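Small ribosomal subunit protein uS8 (Aquifex aeolicus, PDB 3RF2) binds 16S rRNA, probably in its central domain, and probably helps coordinate assembly of the platform of the 30S ribosomal subunit. Local coordinates at residues 12-15 with 16-20; 27-31 with 32-36; 123-127 with 128-132; 141-145 with 146-150. All blocks are in the same frame, centred on the assembly; numbering follows the deposited sequence.

Interaction 1. Residues 12-15 with 16-20; sequences SAIK and NAIMR. With SO4 (sulfate ion), chain D.
Ile-14 and Ile-18, one turn apart near the end of the alpha-helix 6-19, lie side by side and point the same way, with CG2 of Ile-14 4.0 Å from CD1 of Ile-18. In Ile-18, CG1 stands anti to the carbonyl carbon (chi1 -73°) and therefore leans back along the helix, 3.3 Å from Ile-14 O. The same carbonyl accepts Ile-18 N, one of four successive i to i+4 bonds in which N-H groups of Asn-16, Ala-17, Ile-18 and Met-19 donate to the carbonyls of Ser-12, Ala-13, Ile-14 and Lys-15. On the exposed flank the side chains brush carbonyl oxygens. Asn-16 CG passes 3.6 Å from Ser-12 O. Met-19 CG lies 3.5 Å from Lys-15 O, and the bend at chi3 (-48°) folds only CE back toward it, to 3.8 Å. Farther out, Ala-17 and Ile-18 pack against Leu-98 of strand 93-98, and Ile-18 also meets Ser-108 and Ile-110, which places this side of the helix against the sheet and the loop after it. Past the last turn, Arg-20 NE forms a salt bridge with Asp-22. Lys-15 reaches away from the helix to Asn-112, whose OD1 receives its ammonium and whose ND2 bonds a sulfate probably left from crystallisation; Lys-15 NZ holds O1 of that same sulfate by a weak bond of 3.2 Å.

Interaction 2. Residues 27-31 with 32-36; sequences VPSSK and LKERI. With SO4 (sulfate ion), chain B.
Lys-33 makes the main polar link, its NZ donating to Pro-28 O at 3.1 Å, from above the carbonyl plane, and to O1 of a sulfate, probably from the crystallisation liquor, at 2.9 Å. Backbone bonds follow at the helix start, from Glu-34 N to Ser-30 O and from Arg-35 N to Lys-31 O. Packing is tight where the Lys-33 chain runs past Ser-30: CE lies 3.4 Å from Ser-30 CB, while a bend at chi3 (-115°) turns the end toward Pro-28. With an alanine here, Pro-28 O and the sulfate would probably lose the donor they share, and a gap would open beside Ser-30. Among the charged groups, Lys-31 lays CE over one face of the Arg-35 guanidinium and brings CG to 3.2 Å from NH1; the two cationic ends, Lys-31 NZ and Arg-35 NH2, stay 4.3 Å apart. Glu-34 crosses Lys-31 at about a right angle, its OE2 held by Tyr-92 OH. The whole is a strand-to-helix junction: the chain passes from strand 24-28 through Ser-29, with Ser-30 in the N-cap position, into helix 31-43.

Interaction 3. Residues 123-127 with 128-132; sequences VYAGV and RTMPY. With SO4 (sulfate ion), chain C.
Gly-126 and Thr-129 are joined by two hydrogen bonds that close a tight turn. Thr-129 N donates to Gly-126 O at 3.1 Å, from well above the carbonyl plane, and the backbone angles of Val-127 and Arg-128 are those of a type I beta-turn. In return, Gly-126 N donates to Thr-129 OG1 at 2.9 Å. The threonine hydroxyl can receive it because chi1 of 56° sets OG1 between its own backbone N and carbonyl carbon, facing back across the turn. The second group of bonds holds a sulfate, probably from the crystallisation liquor. Arg-128 presents one edge of its guanidinium, with the sulfur in plane: NE gives O1 an almost straight bond (3.0 Å, 175°) and NH2 bonds O3 at 3.1 Å. A bend at chi3 (-54°) brings NE round to the same oxygen, O1, that the backbone N of Arg-128 already bonds. Thr-129 OG1 also approaches sulfate O4, but the place of that oxygen is doubtful. Apolar packing lies at the other end, where Ala-125 CB sits 3.8 Å from Pro-131 CD and 4.2 Å from Met-130 CE. From here the loop is tied into the fold on two sides. Strand 124-125 pairs with strand 161-167, Ala-125 bonding Gly-161 through the backbone, while Met-130 packs on Asp-151 and Ala-154 of helix 151-156 and gives its carbonyl O to Arg-155 NH2.

Interaction 4. Residues 141-145 with 146-150; sequences IVSTD and AGVMT
Thr-144 crosses Met-149 at about a right angle, with its CG2 3.7 Å from Met-149 CG, and its hydroxyl points into the turn. Chi1 of 85° puts OG1 between the backbone N and the carbonyl carbon, where it accepts Ala-146 N at 2.6 Å and donates to Gly-147 O at 2.8 Å. That carbonyl is gripped twice: OG1 comes in the carbonyl plane, on a lone pair, while Thr-144 N approaches from above the plane at 3.0 Å. A valine here would probably leave Ala-146 N without its acceptor and Gly-147 O with one donor fewer, freeing the turn to shift. Val-142 shares this face, its CG2 4.1 Å from Met-149 CG. On the opposite face Ile-141 and Val-148 meet at a slant, CG2 of Ile-141 touching CG1 of Val-148 at 3.6 Å. Between the faces, Val-142 and Met-149 exchange a pair of backbone bonds, and Val-148 CA makes a CA-H...O contact of 3.5 Å with Val-142 O. Gly-147 has a positive phi (108°) at which a CB would jam against the carbonyl of Ala-146. Thr-150 OG1 then caps Glu-153 N at the start of helix 151-156. This is an antiparallel beta hairpin of strands 139-144 and 149-150, its two-residue turn, Asp-145 and Ala-146, lying between the paired residues Thr-144 and Gly-147.

How the interactions relate
The four contacts follow one another along the chain. Interactions 1 and 2 belong to consecutive elements, helix 6-19, strand 24-28 and helix 31-43, with centres about 17 Å apart. Interactions 3 and 4, about 11 Å apart between centres, both reach the five-stranded antiparallel sheet, and Met-130 packs on Val-142 between them. The start of helix 31-43 packs on the hairpin of interaction 4, Leu-32, Arg-35 and Ile-36 on Val-148 and Ile-36 also on Ile-141, joining the N-terminal helices and strands to the C-terminal sheet. Interactions 1 and 3 are farthest apart, about 28 Å between centres. The sulfates, probably from the crystallisation liquor, may indicate sites for anions, as would suit an RNA-binding protein.

Interaction 1. Residues 12-15 with 16-20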
# COMPACT_ATOMS: atom_id res chain seq x y z
N SER A 12 -1.48 -6.97 4.78
CA SER A 12 -1.49 -8.43 4.72
C SER A 12 -1.44 -8.97 3.29
O SER A 12 -0.56 -9.76 2.96
CB SER A 12 -2.73 -8.99 5.42
OG SER A 12 -2.46 -9.21 6.80
N ALA A 13 -2.40 -8.56 2.47
CA ALA A 13 -2.39 -8.90 1.05
C ALA A 13 -1.01 -8.63 0.41
O ALA A 13 -0.43 -9.49 -0.28
CB ALA A 13 -3.47 -8.12 0.31
N ILE A 14 -0.49 -7.43 0.64
CA ILE A 14 0.77 -7.05 0.03
C ILE A 14 1.83 -8.07 0.44
O ILE A 14 2.54 -8.62 -0.41
CB ILE A 14 1.19 -5.64 0.46
CG1 ILE A 14 0.39 -4.61 -0.32
CG2 ILE A 14 2.67 -5.43 0.22
CD1 ILE A 14 0.54 -3.20 0.22
N LYS A 15 1.91 -8.35 1.74
CA LYS A 15 2.92 -9.26 2.26
C LYS A 15 2.79 -10.66 1.65
O LYS A 15 3.79 -11.29 1.32
CB LYS A 15 2.87 -9.32 3.79
CG LYS A 15 3.59 -8.16 4.48
CD LYS A 15 3.13 -7.96 5.94
CE LYS A 15 3.63 -9.09 6.87
NZ LYS A 15 3.46 -8.77 8.32
N ASN A 16 1.57 -11.15 1.53
CA ASN A 16 1.38 -12.50 1.01
C ASN A 16 1.77 -12.62 -0.45
O ASN A 16 2.41 -13.58 -0.86
CB ASN A 16 -0.06 -12.96 1.21
CG ASN A 16 -0.34 -13.36 2.63
OD1 ASN A 16 0.58 -13.72 3.37
ND2 ASN A 16 -1.61 -13.30 3.03
N ALA A 17 1.39 -11.61 -1.23
CA ALA A 17 1.73 -11.57 -2.64
C ALA A 17 3.25 -11.57 -2.77
O ALA A 17 3.82 -12.28 -3.60
CB ALA A 17 1.11 -10.36 -3.30
N ILE A 18 3.91 -10.79 -1.92
CA ILE A 18 5.36 -10.79 -1.91
C ILE A 18 5.92 -12.18 -1.62
O ILE A 18 6.85 -12.64 -2.28
CB ILE A 18 5.93 -9.79 -0.90
CG1 ILE A 18 5.73 -8.36 -1.39
CG2 ILE A 18 7.42 -10.04 -0.68
CD1 ILE A 18 6.13 -7.31 -0.38
N MET A 19 5.35 -12.85 -0.64
CA MET A 19 5.88 -14.15 -0.29
C MET A 19 5.58 -15.20 -1.35
O MET A 19 6.26 -16.22 -1.44
CB MET A 19 5.43 -14.56 1.12
CG MET A 19 6.16 -13.72 2.19
SD MET A 19 5.76 -14.10 3.90
CE MET A 19 3.98 -14.12 3.83
N ARG A 20 4.58 -14.92 -2.19
CA ARG A 20 4.29 -15.73 -3.36
C ARG A 20 5.20 -15.39 -4.54
O ARG A 20 5.17 -16.07 -5.58
CB ARG A 20 2.83 -15.53 -3.76
CG ARG A 20 2.01 -16.80 -3.75
CD ARG A 20 0.58 -16.52 -3.31
NE ARG A 20 0.08 -15.27 -3.89
CZ ARG A 20 -0.77 -14.45 -3.28
NH1 ARG A 20 -1.24 -14.74 -2.06
NH2 ARG A 20 -1.16 -13.34 -3.89
S SO4 D . 5.57 -10.95 10.81
O1 SO4 D . 5.46 -9.50 10.75
O2 SO4 D . 4.40 -11.50 11.49
O3 SO4 D . 6.80 -11.32 11.51
O4 SO4 D . 5.57 -11.49 9.45

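Interaction 2. Residues 27-31 with 32-36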
# COMPACT_ATOMS: atom_id res chain seq x y z
N VAL A 27 -6.15 -4.32 -4.73
CA VAL A 27 -6.83 -4.02 -3.46
C VAL A 27 -8.00 -3.05 -3.66
O VAL A 27 -8.02 -2.28 -4.61
CB VAL A 27 -5.85 -3.41 -2.43
CG1 VAL A 27 -4.75 -4.39 -2.09
CG2 VAL A 27 -5.27 -2.11 -2.95
N PRO A 28 -8.99 -3.09 -2.75
CA PRO A 28 -10.11 -2.15 -2.83
C PRO A 28 -9.68 -0.69 -2.73
O PRO A 28 -8.78 -0.37 -1.96
CB PRO A 28 -10.96 -2.53 -1.62
CG PRO A 28 -10.73 -4.00 -1.48
CD PRO A 28 -9.28 -4.22 -1.84
N SER A 29 -10.34 0.18 -3.47
CA SER A 29 -10.03 1.61 -3.47
C SER A 29 -10.21 2.19 -2.07
O SER A 29 -10.94 1.64 -1.26
CB SER A 29 -10.98 2.35 -4.41
OG SER A 29 -10.60 3.70 -4.57
N SER A 30 -9.54 3.32 -1.82
CA SER A 30 -9.64 4.09 -0.60
C SER A 30 -8.75 5.30 -0.83
O SER A 30 -7.71 5.16 -1.46
CB SER A 30 -9.10 3.28 0.59
OG SER A 30 -9.13 4.00 1.80
N LYS A 31 -9.12 6.48 -0.34
CA LYS A 31 -8.28 7.65 -0.60
C LYS A 31 -7.06 7.67 0.32
O LYS A 31 -5.98 8.14 -0.05
CB LYS A 31 -9.06 8.96 -0.45
CG LYS A 31 -8.21 10.24 -0.66
CD LYS A 31 -7.53 10.28 -2.04
CE LYS A 31 -7.30 11.71 -2.55
NZ LYS A 31 -8.57 12.43 -2.91
N LEU A 32 -7.26 7.17 1.53
CA LEU A 32 -6.17 6.98 2.47
C LEU A 32 -5.16 5.96 1.93
O LEU A 32 -3.97 6.21 1.94
CB LEU A 32 -6.72 6.51 3.82
CG LEU A 32 -5.64 6.32 4.89
CD1 LEU A 32 -4.70 7.50 4.85
CD2 LEU A 32 -6.28 6.19 6.28
N LYS A 33 -5.66 4.82 1.47
CA LYS A 33 -4.82 3.79 0.88
C LYS A 33 -3.98 4.34 -0.29
O LYS A 33 -2.81 4.04 -0.43
CB LYS A 33 -5.68 2.60 0.41
CG LYS A 33 -5.88 1.54 1.47
CD LYS A 33 -6.69 0.35 0.97
CE LYS A 33 -8.03 0.25 1.72
NZ LYS A 33 -8.95 -0.73 1.08
N GLU A 34 -4.61 5.16 -1.11
CA GLU A 34 -3.94 5.81 -2.20
C GLU A 34 -2.81 6.72 -1.74
O GLU A 34 -1.75 6.73 -2.37
CB GLU A 34 -4.93 6.60 -3.06
CG GLU A 34 -5.98 5.74 -3.73
CD GLU A 34 -6.76 6.51 -4.79
OE1 GLU A 34 -6.71 7.77 -4.76
OE2 GLU A 34 -7.39 5.86 -5.65
N ARG A 35 -3.03 7.50 -0.69
CA ARG A 35 -1.96 8.38 -0.20
C ARG A 35 -0.85 7.55 0.38
O ARG A 35 0.31 7.94 0.34
CB ARG A 35 -2.46 9.39 0.83
CG ARG A 35 -3.05 10.64 0.22
CD ARG A 35 -3.21 11.74 1.25
NE ARG A 35 -4.02 12.85 0.75
CZ ARG A 35 -5.35 12.83 0.72
NH1 ARG A 35 -6.00 11.76 1.15
NH2 ARG A 35 -6.03 13.87 0.25
N ILE A 36 -1.21 6.40 0.94
CA ILE A 36 -0.22 5.50 1.54
C ILE A 36 0.65 4.85 0.46
O ILE A 36 1.86 4.85 0.55
CB ILE A 36 -0.88 4.41 2.39
CG1 ILE A 36 -1.47 5.03 3.66
CG2 ILE A 36 0.14 3.34 2.77
CD1 ILE A 36 -2.32 4.06 4.45
S SO4 B . -12.59 -1.85 2.05
O1 SO4 B . -11.17 -1.99 2.37
O2 SO4 B . -13.38 -2.23 3.22
O3 SO4 B . -12.92 -2.75 0.95
O4 SO4 B . -12.86 -0.46 1.68

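Interaction 3. Residues 123-127 with 128-132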
# COMPACT_ATOMS: atom_id res chain seq x y z
N VAL A 123 -2.37 5.55 17.93
CA VAL A 123 -1.00 6.00 18.13
C VAL A 123 -0.75 7.30 17.39
O VAL A 123 -0.59 7.32 16.17
CB VAL A 123 0.02 4.96 17.66
CG1 VAL A 123 1.43 5.53 17.74
CG2 VAL A 123 -0.08 3.69 18.48
N TYR A 124 -0.72 8.40 18.13
CA TYR A 124 -0.40 9.69 17.57
C TYR A 124 0.98 10.09 18.04
O TYR A 124 1.35 9.78 19.17
CB TYR A 124 -1.43 10.73 18.03
CG TYR A 124 -2.81 10.46 17.51
CD1 TYR A 124 -3.28 11.09 16.36
CD2 TYR A 124 -3.65 9.58 18.17
CE1 TYR A 124 -4.54 10.84 15.88
CE2 TYR A 124 -4.92 9.32 17.70
CZ TYR A 124 -5.37 9.95 16.56
OH TYR A 124 -6.64 9.68 16.10
N ALA A 125 1.74 10.77 17.18
CA ALA A 125 3.07 11.26 17.55
C ALA A 125 3.05 12.77 17.47
O ALA A 125 2.47 13.33 16.54
CB ALA A 125 4.12 10.71 16.65
N GLY A 126 3.69 13.44 18.42
CA GLY A 126 3.76 14.89 18.39
C GLY A 126 4.97 15.37 17.60
O GLY A 126 5.81 14.58 17.17
N VAL A 127 5.05 16.67 17.41
CA VAL A 127 6.19 17.26 16.73
C VAL A 127 7.51 16.76 17.32
O VAL A 127 8.43 16.40 16.58
CB VAL A 127 6.15 18.78 16.84
CG1 VAL A 127 7.37 19.38 16.18
CG2 VAL A 127 4.88 19.31 16.21
N ARG A 128 7.59 16.72 18.64
CA ARG A 128 8.85 16.40 19.32
C ARG A 128 9.05 14.90 19.49
O ARG A 128 10.16 14.45 19.77
CB ARG A 128 8.90 17.09 20.68
CG ARG A 128 8.99 18.61 20.62
CD ARG A 128 8.86 19.23 21.99
NE ARG A 128 7.65 18.77 22.65
CZ ARG A 128 7.36 18.97 23.93
NH1 ARG A 128 8.20 19.63 24.73
NH2 ARG A 128 6.22 18.51 24.43
N THR A 129 7.98 14.13 19.32
CA THR A 129 8.06 12.69 19.54
C THR A 129 7.77 11.87 18.28
O THR A 129 7.11 10.84 18.34
CB THR A 129 7.10 12.24 20.65
OG1 THR A 129 5.77 12.64 20.33
CG2 THR A 129 7.50 12.85 21.99
N MET A 130 8.30 12.31 17.15
CA MET A 130 8.10 11.60 15.90
C MET A 130 9.12 10.48 15.82
O MET A 130 10.32 10.73 15.77
CB MET A 130 8.23 12.58 14.73
CG MET A 130 8.16 11.95 13.35
SD MET A 130 6.47 11.53 12.89
CE MET A 130 5.62 12.97 13.50
N PRO A 131 8.65 9.23 15.78
CA PRO A 131 9.52 8.05 15.91
C PRO A 131 10.34 7.79 14.65
O PRO A 131 9.91 8.14 13.54
CB PRO A 131 8.52 6.90 16.10
CG PRO A 131 7.30 7.37 15.36
CD PRO A 131 7.25 8.86 15.52
N TYR A 132 11.51 7.19 14.85
CA TYR A 132 12.32 6.66 13.76
C TYR A 132 12.04 5.17 13.69
O TYR A 132 11.68 4.53 14.70
CB TYR A 132 13.82 6.89 14.01
CG TYR A 132 14.27 8.31 13.83
CD1 TYR A 132 14.97 8.69 12.70
CD2 TYR A 132 14.00 9.28 14.78
CE1 TYR A 132 15.38 9.99 12.51
CE2 TYR A 132 14.41 10.59 14.60
CZ TYR A 132 15.11 10.94 13.46
OH TYR A 132 15.54 12.23 13.26
S SO4 C . 4.70 16.29 21.54
O1 SO4 C . 5.55 17.39 21.07
O2 SO4 C . 3.30 16.55 21.22
O3 SO4 C . 4.83 16.10 22.98
O4 SO4 C . 5.10 15.05 20.89

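Interaction 4. Residues 141-145 with 146-150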
# COMPACT_ATOMS: atom_id res chain seq x y z
N ILE A 141 4.89 5.75 8.33
CA ILE A 141 3.96 6.52 7.53
C ILE A 141 2.97 7.20 8.48
O ILE A 141 2.33 6.52 9.30
CB ILE A 141 3.22 5.62 6.52
CG1 ILE A 141 4.22 5.07 5.49
CG2 ILE A 141 2.10 6.41 5.87
CD1 ILE A 141 3.68 3.95 4.64
N VAL A 142 2.86 8.52 8.38
CA VAL A 142 2.11 9.31 9.35
C VAL A 142 1.07 10.20 8.70
O VAL A 142 1.36 10.93 7.75
CB VAL A 142 3.04 10.20 10.19
CG1 VAL A 142 4.08 9.34 10.93
CG2 VAL A 142 3.73 11.20 9.32
N SER A 143 -0.15 10.17 9.24
CA SER A 143 -1.21 11.03 8.76
C SER A 143 -1.18 12.37 9.49
O SER A 143 -1.50 12.44 10.67
CB SER A 143 -2.57 10.37 8.96
OG SER A 143 -3.62 11.24 8.57
N THR A 144 -0.77 13.42 8.78
CA THR A 144 -0.63 14.73 9.37
C THR A 144 -1.75 15.64 8.90
O THR A 144 -2.57 15.25 8.07
CB THR A 144 0.69 15.41 8.95
OG1 THR A 144 0.51 16.06 7.69
CG2 THR A 144 1.81 14.39 8.84
N ASP A 145 -1.80 16.86 9.42
CA ASP A 145 -2.82 17.79 8.95
C ASP A 145 -2.38 18.41 7.62
O ASP A 145 -3.02 19.32 7.10
CB ASP A 145 -3.13 18.86 10.01
CG ASP A 145 -1.98 19.84 10.22
OD1 ASP A 145 -0.97 19.77 9.49
OD2 ASP A 145 -2.11 20.71 11.11
N ALA A 146 -1.27 17.91 7.09
CA ALA A 146 -0.76 18.37 5.81
C ALA A 146 -0.66 17.22 4.80
O ALA A 146 0.01 17.34 3.78
CB ALA A 146 0.58 19.04 5.99
N GLY A 147 -1.33 16.11 5.10
CA GLY A 147 -1.28 14.94 4.24
C GLY A 147 -0.47 13.80 4.83
O GLY A 147 0.12 13.91 5.91
N VAL A 148 -0.46 12.68 4.10
CA VAL A 148 0.15 11.43 4.53
C VAL A 148 1.57 11.41 4.00
O VAL A 148 1.78 11.61 2.81
CB VAL A 148 -0.64 10.24 3.96
CG1 VAL A 148 0.02 8.92 4.29
CG2 VAL A 148 -2.08 10.26 4.47
N MET A 149 2.55 11.18 4.88
CA MET A 149 3.95 11.35 4.50
C MET A 149 4.87 10.55 5.42
O MET A 149 4.40 9.90 6.36
CB MET A 149 4.33 12.83 4.57
CG MET A 149 3.97 13.47 5.92
SD MET A 149 4.56 15.17 6.14
CE MET A 149 3.38 16.09 5.15
N THR A 150 6.17 10.61 5.17
CA THR A 150 7.11 9.86 5.99
C THR A 150 7.40 10.59 7.28
O THR A 150 7.03 11.76 7.46
CB THR A 150 8.44 9.56 5.27
OG1 THR A 150 9.11 10.79 4.96
CG2 THR A 150 8.18 8.81 3.99